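Local coordinates for protein response regulator (Pseudomonas putida, PDB 3HDV) that probably acts as a phosphorylation-controlled signalling switch, through a response regulator receiver domain of the CheY type, at residues L82-V87 with L102-F107; R7-V12 with H48-I53; V13-V18 with L60-E65. One frame throughout, in Å; residues are numbered along the deposited sequence.

Interaction 1 of 3, residues L82-V87 with L102-F107; sequences LSIIVV and LGVVDF
V86 lays its CG1 methyl over one face of the F107 ring, 4.0 Å from the ring centroid and 15° off the normal, a CH-pi contact displaced toward the rim atoms CD1 and CE1. The two side chains lie side by side and point the same way; V86 CG1 reaches the ring because it stands anti to the backbone N (chi1 168°). The other flat group, the D106 carboxylate, turns away from segment 82-87: its OD1 takes the F107 N-H at 2.8 Å, on the anti side of the group, and also binds NE2 of H101 of the second subunit.

Strands 83-88 and 106-109 are neighbours in the parallel sheet, joined through helix 93-101 as a beta-alpha-beta crossover of the CheY-like receiver fold. Two backbone bonds join 82-87 to 102-107, the first before strand 106-109 begins; V86 bonds onward to L108. I84 O receives V105 N at 2.6 Å, with the donor nearly along the C=O axis, and V86 N donates to D106 O at 3.0 Å with an N-H...O angle of 167°. Where the chain is still approaching the sheet, a water takes over: it accepts from I84 N at 3.0 Å and donates to G103 O at 3.0 Å.

Apolar branches fill in around this scaffold. V86 CG2 meets V104 CG1 at 3.9 Å on the side covered by V99 of helix 93-101, whereas the I85 and V105 side chains cross at a slant (CG1 to CB 3.8 Å), I85 packing on L117 and L120 of helix 114-124.

The chemistry thus divides the work: backbone bonds fix the register, methyls and one aromatic face fill the buried interior, and the polar end of D106 serves the subunit interface, a pattern consistent with the dimers that OmpR-type receivers form through this side of the domain.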
loop_
_atom_site.group_PDB
_atom_site.type_symbol
_atom_site.label_atom_id
_atom_site.label_comp_id
_atom_site.label_asym_id
_atom_site.label_seq_id
_atom_site.Cartn_x
_atom_site.Cartn_y
_atom_site.Cartn_z
ATOM N N LEU B 82 18.813 6.555 14.292
ATOM C CA LEU B 82 17.811 6.415 13.224
ATOM C C LEU B 82 16.406 6.875 13.670
ATOM O O LEU B 82 15.890 6.416 14.693
ATOM C CB LEU B 82 17.724 4.970 12.742
ATOM C CG LEU B 82 16.707 4.673 11.616
ATOM C CD1 LEU B 82 17.130 5.254 10.266
ATOM C CD2 LEU B 82 16.556 3.169 11.500
ATOM N N SER B 83 15.837 7.793 12.904
ATOM C CA SER B 83 14.444 8.186 13.065
ATOM C C SER B 83 13.487 7.021 12.776
ATOM O O SER B 83 13.542 6.431 11.709
ATOM C CB SER B 83 14.155 9.275 12.060
ATOM O OG SER B 83 14.755 10.441 12.537
ATOM N N ILE B 84 12.597 6.738 13.717
ATOM C CA ILE B 84 11.679 5.615 13.579
ATOM C C ILE B 84 10.275 6.090 13.923
ATOM O O ILE B 84 10.059 6.744 14.950
ATOM C CB ILE B 84 12.102 4.454 14.492
ATOM C CG1 ILE B 84 13.493 3.958 14.080
ATOM C CG2 ILE B 84 11.094 3.267 14.472
ATOM C CD1 ILE B 84 14.005 2.921 15.070
ATOM N N ILE B 85 9.343 5.760 13.033
ATOM C CA ILE B 85 7.911 5.980 13.242
ATOM C C ILE B 85 7.284 4.543 13.300
ATOM O O ILE B 85 7.492 3.716 12.413
ATOM C CB ILE B 85 7.263 6.782 12.099
ATOM C CG1 ILE B 85 7.796 8.214 12.041
ATOM C CG2 ILE B 85 5.667 6.751 12.247
ATOM C CD1 ILE B 85 7.426 8.927 10.772
ATOM N N VAL B 86 6.571 4.264 14.381
ATOM C CA VAL B 86 5.854 2.986 14.559
ATOM C C VAL B 86 4.434 3.171 14.020
ATOM O O VAL B 86 3.750 4.152 14.377
ATOM C CB VAL B 86 5.874 2.567 16.017
ATOM C CG1 VAL B 86 4.870 1.384 16.302
ATOM C CG2 VAL B 86 7.378 2.138 16.396
ATOM N N VAL B 87 4.041 2.276 13.124
ATOM C CA VAL B 87 2.631 2.129 12.706
ATOM C C VAL B 87 2.146 0.727 13.066
ATOM O O VAL B 87 2.433 -0.233 12.351
ATOM C CB VAL B 87 2.423 2.522 11.230
ATOM C CG1 VAL B 87 0.916 2.437 10.854
ATOM C CG2 VAL B 87 2.925 4.023 11.000
ATOM N N LEU B 102 12.118 3.798 24.014
ATOM C CA LEU B 102 13.122 3.641 22.960
ATOM C C LEU B 102 13.251 4.856 22.010
ATOM O O LEU B 102 14.082 4.856 21.109
ATOM C CB LEU B 102 12.956 2.317 22.194
ATOM C CG LEU B 102 13.101 1.055 23.072
ATOM C CD1 LEU B 102 12.610 -0.211 22.397
ATOM C CD2 LEU B 102 14.533 0.888 23.592
ATOM N N GLY B 103 12.444 5.896 22.191
ATOM C CA GLY B 103 12.728 7.152 21.500
ATOM C C GLY B 103 12.148 7.283 20.098
ATOM O O GLY B 103 12.647 8.100 19.288
ATOM N N VAL B 104 11.080 6.559 19.771
ATOM C CA VAL B 104 10.538 6.650 18.416
ATOM C C VAL B 104 10.047 8.074 18.118
ATOM O O VAL B 104 9.730 8.810 19.021
ATOM C CB VAL B 104 9.485 5.546 18.133
ATOM C CG1 VAL B 104 10.095 4.175 18.344
ATOM C CG2 VAL B 104 8.200 5.728 19.009
ATOM N N VAL B 105 10.000 8.472 16.859
ATOM C CA VAL B 105 9.417 9.786 16.455
ATOM C C VAL B 105 7.922 9.857 16.832
ATOM O O VAL B 105 7.450 10.866 17.378
ATOM C CB VAL B 105 9.571 9.969 14.938
ATOM C CG1 VAL B 105 8.750 11.200 14.363
ATOM C CG2 VAL B 105 11.084 10.079 14.601
ATOM N N ASP B 106 7.159 8.809 16.493
ATOM C CA ASP B 106 5.776 8.741 16.962
ATOM C C ASP B 106 5.323 7.304 16.884
ATOM O O ASP B 106 6.045 6.464 16.314
ATOM C CB ASP B 106 4.850 9.606 16.088
ATOM C CG ASP B 106 3.642 10.157 16.861
ATOM O OD1 ASP B 106 3.213 9.631 17.941
ATOM O OD2 ASP B 106 3.124 11.174 16.382
ATOM N N PHE B 107 4.113 7.037 17.418
ATOM C CA PHE B 107 3.575 5.687 17.540
ATOM C C PHE B 107 2.141 5.868 17.073
ATOM O O PHE B 107 1.333 6.445 17.790
ATOM C CB PHE B 107 3.674 5.254 19.013
ATOM C CG PHE B 107 3.277 3.818 19.308
ATOM C CD1 PHE B 107 4.205 2.939 19.852
ATOM C CD2 PHE B 107 1.960 3.366 19.129
ATOM C CE1 PHE B 107 3.870 1.598 20.168
ATOM C CE2 PHE B 107 1.598 2.014 19.433
ATOM C CZ PHE B 107 2.553 1.138 19.958
HETATM O O HOH W 1 13.430 7.883 16.384
#

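Interaction 2 of 3, residues R7-V12 with H48-I53; sequences RPLVLV and HYQKRI
R52 NE donates to R7 O at 3.0 Å, and the carbonyl oxygen lies close to the guanidinium plane although the N-H arrives from above the plane of the R7 carbonyl. The R52 chain runs beside the strand start, and L9 CB sits over the centre of one guanidinium face, 4.0 Å from CZ. Two like-charged groups come near here: R7 NE is 3.3 Å from R52 NH2, with the guanidinium planes 75° apart. The salt bridge from R52 NH2 to D33 would be expected to offset the repulsion.

The setting is the end of the receiver-domain sheet where its strands begin: strand 9-13 enters beside strand 53-58, and helix 40-49 has just ended. A type I turn from Q50 to I53 links that helix to its strand, and Q50 OE1 accepts R52 N across the turn at 3.3 Å.

Deeper in, the contact becomes apolar. L9 CG is anti to the backbone N (chi1 180°), and the CD2 methyl beyond it touches Q50 CG at 3.6 Å and I53 CG1 at 3.7 Å. I53 CG2 packs on L11 CB at 3.8 Å, beneath Y46 and L47 of helix 40-49.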
loop_
_atom_site.group_PDB
_atom_site.type_symbol
_atom_site.label_atom_id
_atom_site.label_comp_id
_atom_site.label_asym_id
_atom_site.label_seq_id
_atom_site.Cartn_x
_atom_site.Cartn_y
_atom_site.Cartn_z
ATOM N N ARG B 7 19.270 12.652 -1.262
ATOM C CA ARG B 7 17.824 12.511 -1.515
ATOM C C ARG B 7 17.184 11.593 -0.402
ATOM O O ARG B 7 17.774 10.602 -0.021
ATOM C CB ARG B 7 17.570 11.982 -2.924
ATOM C CG ARG B 7 16.071 12.009 -3.319
ATOM C CD ARG B 7 15.836 11.803 -4.827
ATOM N NE ARG B 7 16.068 10.419 -5.230
ATOM C CZ ARG B 7 16.909 10.043 -6.195
ATOM N NH1 ARG B 7 17.591 10.965 -6.884
ATOM N NH2 ARG B 7 17.051 8.746 -6.485
ATOM N N PRO B 8 16.025 11.980 0.154
ATOM C CA PRO B 8 15.422 11.157 1.219
ATOM C C PRO B 8 15.092 9.725 0.728
ATOM O O PRO B 8 14.672 9.549 -0.410
ATOM C CB PRO B 8 14.112 11.913 1.574
ATOM C CG PRO B 8 14.300 13.308 1.048
ATOM C CD PRO B 8 15.205 13.175 -0.158
ATOM N N LEU B 9 15.353 8.743 1.590
ATOM C CA LEU B 9 14.897 7.367 1.422
ATOM C C LEU B 9 14.238 6.828 2.731
ATOM O O LEU B 9 14.855 6.889 3.804
ATOM C CB LEU B 9 16.069 6.484 0.983
ATOM C CG LEU B 9 15.852 4.988 0.748
ATOM C CD1 LEU B 9 14.820 4.857 -0.403
ATOM C CD2 LEU B 9 17.206 4.374 0.376
ATOM N N VAL B 10 13.003 6.287 2.620
ATOM C CA VAL B 10 12.249 5.718 3.772
ATOM C C VAL B 10 12.295 4.212 3.676
ATOM O O VAL B 10 12.064 3.699 2.616
ATOM C CB VAL B 10 10.745 6.244 3.806
ATOM C CG1 VAL B 10 9.934 5.655 5.000
ATOM C CG2 VAL B 10 10.738 7.794 3.932
ATOM N N LEU B 11 12.646 3.510 4.760
ATOM C CA LEU B 11 12.533 2.048 4.769
ATOM C C LEU B 11 11.195 1.659 5.430
ATOM O O LEU B 11 10.947 1.970 6.584
ATOM C CB LEU B 11 13.629 1.445 5.619
ATOM C CG LEU B 11 13.608 -0.071 5.874
ATOM C CD1 LEU B 11 13.856 -0.859 4.579
ATOM C CD2 LEU B 11 14.712 -0.378 6.941
ATOM N N VAL B 12 10.373 0.922 4.723
ATOM C CA VAL B 12 9.092 0.469 5.295
ATOM C C VAL B 12 9.214 -1.002 5.683
ATOM O O VAL B 12 9.433 -1.848 4.826
ATOM C CB VAL B 12 7.965 0.600 4.256
ATOM C CG1 VAL B 12 6.629 -0.001 4.826
ATOM C CG2 VAL B 12 7.764 2.106 3.864
ATOM N N HIS B 48 22.233 -1.626 7.064
ATOM C CA HIS B 48 23.673 -1.835 6.958
ATOM C C HIS B 48 24.239 -1.444 5.559
ATOM O O HIS B 48 25.228 -0.708 5.472
ATOM C CB HIS B 48 24.014 -3.272 7.358
ATOM C CG HIS B 48 25.480 -3.504 7.542
ATOM N ND1 HIS B 48 26.330 -3.734 6.482
ATOM C CD2 HIS B 48 26.259 -3.460 8.649
ATOM C CE1 HIS B 48 27.568 -3.845 6.929
ATOM N NE2 HIS B 48 27.553 -3.694 8.242
ATOM N N TYR B 49 23.564 -1.865 4.484
ATOM C CA TYR B 49 24.100 -1.753 3.131
ATOM C C TYR B 49 23.589 -0.543 2.353
ATOM O O TYR B 49 24.046 -0.280 1.250
ATOM C CB TYR B 49 23.819 -3.037 2.342
ATOM C CG TYR B 49 24.506 -4.240 2.926
ATOM C CD1 TYR B 49 25.892 -4.470 2.720
ATOM C CD2 TYR B 49 23.811 -5.144 3.707
ATOM C CE1 TYR B 49 26.532 -5.573 3.281
ATOM C CE2 TYR B 49 24.441 -6.273 4.255
ATOM C CZ TYR B 49 25.814 -6.476 4.028
ATOM O OH TYR B 49 26.438 -7.562 4.628
ATOM N N GLN B 50 22.609 0.172 2.899
ATOM C CA GLN B 50 22.062 1.337 2.230
ATOM C C GLN B 50 21.954 2.512 3.200
ATOM O O GLN B 50 20.915 2.740 3.850
ATOM C CB GLN B 50 20.733 0.988 1.546
ATOM C CG GLN B 50 19.993 2.186 0.944
ATOM C CD GLN B 50 20.793 2.891 -0.155
ATOM O OE1 GLN B 50 21.754 3.637 0.125
ATOM N NE2 GLN B 50 20.418 2.639 -1.408
ATOM N N LYS B 51 23.037 3.299 3.243
ATOM C CA LYS B 51 23.225 4.410 4.172
ATOM C C LYS B 51 22.318 5.578 3.908
ATOM O O LYS B 51 22.168 6.447 4.763
ATOM C CB LYS B 51 24.702 4.909 4.117
ATOM C CG LYS B 51 25.747 3.884 4.572
ATOM C CD LYS B 51 25.728 3.713 6.094
ATOM C CE LYS B 51 24.785 2.593 6.575
ATOM N NZ LYS B 51 25.562 1.381 7.048
ATOM N N ARG B 52 21.754 5.623 2.710
ATOM C CA ARG B 52 20.816 6.664 2.338
ATOM C C ARG B 52 19.479 6.645 3.140
ATOM O O ARG B 52 18.795 7.684 3.268
ATOM C CB ARG B 52 20.549 6.570 0.848
ATOM C CG ARG B 52 20.051 7.843 0.198
ATOM C CD ARG B 52 19.889 7.663 -1.367
ATOM N NE ARG B 52 18.608 8.236 -1.753
ATOM C CZ ARG B 52 17.681 7.662 -2.508
ATOM N NH1 ARG B 52 17.893 6.463 -3.075
ATOM N NH2 ARG B 52 16.540 8.328 -2.723
ATOM N N ILE B 53 19.099 5.490 3.679
ATOM C CA ILE B 53 17.875 5.420 4.510
ATOM C C ILE B 53 17.951 6.449 5.650
ATOM O O ILE B 53 18.837 6.386 6.503
ATOM C CB ILE B 53 17.623 3.997 5.048
ATOM C CG1 ILE B 53 17.437 3.027 3.859
ATOM C CG2 ILE B 53 16.457 3.994 6.104
ATOM C CD1 ILE B 53 17.530 1.566 4.306
#

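Interaction 3 of 3, residues V13-V18 with L60-E65; sequences VDDNAV and LRMQPE
V13 and M62 meet at the C-terminal end of the receiver-domain sheet, where the loops after strands 9-13 and 53-58 frame the acidic pocket of the CheY-like fold. D14 and D15 belong to the first loop, while D59, the predicted phosphorylation site, directly precedes 60-65.

The tight part is apolar. M62, a selenomethionine, sets its SE against V13 CG1 at 3.5 Å, with CE 3.8 Å from the same methyl, and the two side chains cross at about a right angle. The bend at chi3 (-58°) folds CE back toward the valine, while SE lies 3.9 Å from D14 CA. Behind V13 stand A43 of helix 40-49 and M56 and T58 of strand 53-58, so the selenium end of M62 is sunk into a buried patch.

Toward the surface the contact thins to one carboxylate. D15 CG occupies the crowded position between the backbone N and the carbonyl carbon (chi1 64°), and its two oxygens face 61-63. OD1 is 3.7 Å from R61 O, and a site modelled as water lies between them, 2.4 Å from D15 OD1. That distance is short for a water, so its identity is doubtful; related receiver domains bind magnesium in this region, through acidic side chains and a backbone carbonyl. R61 sends its guanidinium elsewhere, to E95 and the D90 carbonyl, and the end of Q63 also leads off.

D14 spends its carboxylate on other partners, OD2 on N19 ND2 and OD1 on the N16 backbone N in an Asx turn. The direct polar bond between 13-18 and 60-65 runs from Q63 N to D15 OD2, 3.0 Å long with an N-H...O angle of 165°, and it reaches the oxygen from above the carboxylate plane.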
loop_
_atom_site.group_PDB
_atom_site.type_symbol
_atom_site.label_atom_id
_atom_site.label_comp_id
_atom_site.label_asym_id
_atom_site.label_seq_id
_atom_site.Cartn_x
_atom_site.Cartn_y
_atom_site.Cartn_z
ATOM N N VAL B 13 9.023 -1.315 6.954
ATOM C CA VAL B 13 9.199 -2.686 7.404
ATOM C C VAL B 13 7.828 -3.262 7.800
ATOM O O VAL B 13 7.174 -2.737 8.691
ATOM C CB VAL B 13 10.146 -2.728 8.638
ATOM C CG1 VAL B 13 10.373 -4.160 9.170
ATOM C CG2 VAL B 13 11.435 -1.932 8.339
ATOM N N ASP B 14 7.446 -4.359 7.150
ATOM C CA ASP B 14 6.196 -5.045 7.463
ATOM C C ASP B 14 6.228 -6.437 6.874
ATOM O O ASP B 14 6.669 -6.626 5.725
ATOM C CB ASP B 14 5.045 -4.227 6.838
ATOM C CG ASP B 14 3.676 -4.676 7.316
ATOM O OD1 ASP B 14 3.554 -5.743 7.982
ATOM O OD2 ASP B 14 2.742 -3.920 7.014
ATOM N N ASP B 15 5.732 -7.438 7.608
ATOM C CA ASP B 15 5.691 -8.768 7.007
ATOM C C ASP B 15 4.461 -8.944 6.112
ATOM O O ASP B 15 4.339 -9.899 5.368
ATOM C CB ASP B 15 5.898 -9.876 8.061
ATOM C CG ASP B 15 4.781 -9.933 9.113
ATOM O OD1 ASP B 15 3.978 -9.007 9.182
ATOM O OD2 ASP B 15 4.700 -10.927 9.885
ATOM N N ASN B 16 3.537 -7.989 6.175
ATOM C CA ASN B 16 2.396 -7.959 5.248
ATOM C C ASN B 16 2.794 -7.241 3.959
ATOM O O ASN B 16 2.873 -5.997 3.953
ATOM C CB ASN B 16 1.221 -7.307 5.988
ATOM C CG ASN B 16 -0.031 -7.140 5.160
ATOM O OD1 ASN B 16 -0.078 -7.232 3.914
ATOM N ND2 ASN B 16 -1.098 -6.857 5.891
ATOM N N ALA B 17 3.017 -8.017 2.877
ATOM C CA ALA B 17 3.507 -7.502 1.598
ATOM C C ALA B 17 2.541 -6.483 0.954
ATOM O O ALA B 17 2.971 -5.508 0.321
ATOM C CB ALA B 17 3.789 -8.664 0.587
ATOM N N VAL B 18 1.232 -6.727 1.125
ATOM C CA VAL B 18 0.204 -5.854 0.601
ATOM C C VAL B 18 0.304 -4.499 1.235
ATOM O O VAL B 18 0.361 -3.479 0.518
ATOM C CB VAL B 18 -1.223 -6.466 0.799
ATOM C CG1 VAL B 18 -2.313 -5.461 0.406
ATOM C CG2 VAL B 18 -1.340 -7.709 -0.052
ATOM N N LEU B 60 4.817 -3.371 14.724
ATOM C CA LEU B 60 5.289 -4.049 15.906
ATOM C C LEU B 60 5.001 -5.550 15.787
ATOM O O LEU B 60 5.767 -6.377 16.238
ATOM C CB LEU B 60 4.574 -3.468 17.128
ATOM C CG LEU B 60 5.028 -2.043 17.522
ATOM C CD1 LEU B 60 4.333 -1.735 18.833
ATOM C CD2 LEU B 60 6.583 -1.867 17.659
ATOM N N ARG B 61 3.885 -5.859 15.145
ATOM C CA ARG B 61 3.347 -7.198 14.996
ATOM C C ARG B 61 3.968 -7.907 13.762
ATOM O O ARG B 61 3.473 -7.806 12.642
ATOM C CB ARG B 61 1.848 -6.984 14.835
ATOM C CG ARG B 61 0.933 -7.822 15.693
ATOM C CD ARG B 61 0.989 -7.702 17.220
ATOM N NE ARG B 61 2.291 -7.914 17.866
ATOM C CZ ARG B 61 2.779 -7.052 18.745
ATOM N NH1 ARG B 61 2.073 -5.945 19.047
ATOM N NH2 ARG B 61 3.939 -7.265 19.305
HETATM N N MSE B 62 5.077 -8.585 13.959
HETATM C CA MSE B 62 5.757 -9.236 12.847
HETATM C C MSE B 62 6.345 -10.543 13.291
HETATM O O MSE B 62 6.723 -10.679 14.438
HETATM C CB MSE B 62 6.862 -8.354 12.267
HETATM C CG MSE B 62 6.344 -7.002 11.713
HETATM SE SE MSE B 62 7.830 -5.991 10.824
HETATM C CE MSE B 62 9.084 -5.867 12.358
ATOM N N GLN B 63 6.389 -11.489 12.349
ATOM C CA GLN B 63 6.988 -12.804 12.558
ATOM C C GLN B 63 8.101 -12.974 11.540
ATOM O O GLN B 63 7.890 -12.653 10.379
ATOM C CB GLN B 63 5.951 -13.927 12.350
ATOM C CG GLN B 63 4.725 -13.899 13.291
ATOM C CD GLN B 63 5.031 -14.219 14.772
ATOM O OE1 GLN B 63 6.193 -14.240 15.197
ATOM N NE2 GLN B 63 3.972 -14.481 15.560
ATOM N N PRO B 64 9.253 -13.545 11.943
ATOM C CA PRO B 64 9.594 -14.125 13.258
ATOM C C PRO B 64 10.091 -13.230 14.397
ATOM O O PRO B 64 10.092 -13.668 15.553
ATOM C CB PRO B 64 10.659 -15.197 12.909
ATOM C CG PRO B 64 11.310 -14.714 11.674
ATOM C CD PRO B 64 10.284 -13.829 10.927
ATOM N N GLU B 65 10.499 -12.000 14.101
ATOM C CA GLU B 65 10.957 -11.091 15.140
ATOM C C GLU B 65 10.090 -9.804 15.130
ATOM O O GLU B 65 9.795 -9.239 14.077
ATOM C CB GLU B 65 12.429 -10.787 14.926
ATOM C CG GLU B 65 13.104 -9.928 15.973
ATOM C CD GLU B 65 14.571 -9.735 15.668
ATOM O OE1 GLU B 65 15.099 -10.431 14.747
ATOM O OE2 GLU B 65 15.202 -8.887 16.341
HETATM O O HOH W 2 2.126 -8.581 10.676
#

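From the N terminus, the chain enters at 7-12 and runs on into 13-18, so interactions 2 and 3 start on one strand and its outgoing loop. Interaction 2 closes first, when 48-53 returns after two helices and strand 33-37; interaction 3 closes later, at 60-65, beyond strand 53-58. Their segments alternate, so the two closures cross. Interaction 1 follows in series, confined to the crossover from strand 83-88 to strand 106-109. Together they tie the N-terminal ends of the inner strands, the loops that follow strands 9-13 and 53-58, and the last strand of one parallel sheet. L60 bridges interactions 3 and 1, with CD1 3.6 Å from F107 CZ, while L82 CD1 approaches I53 O of interaction 2.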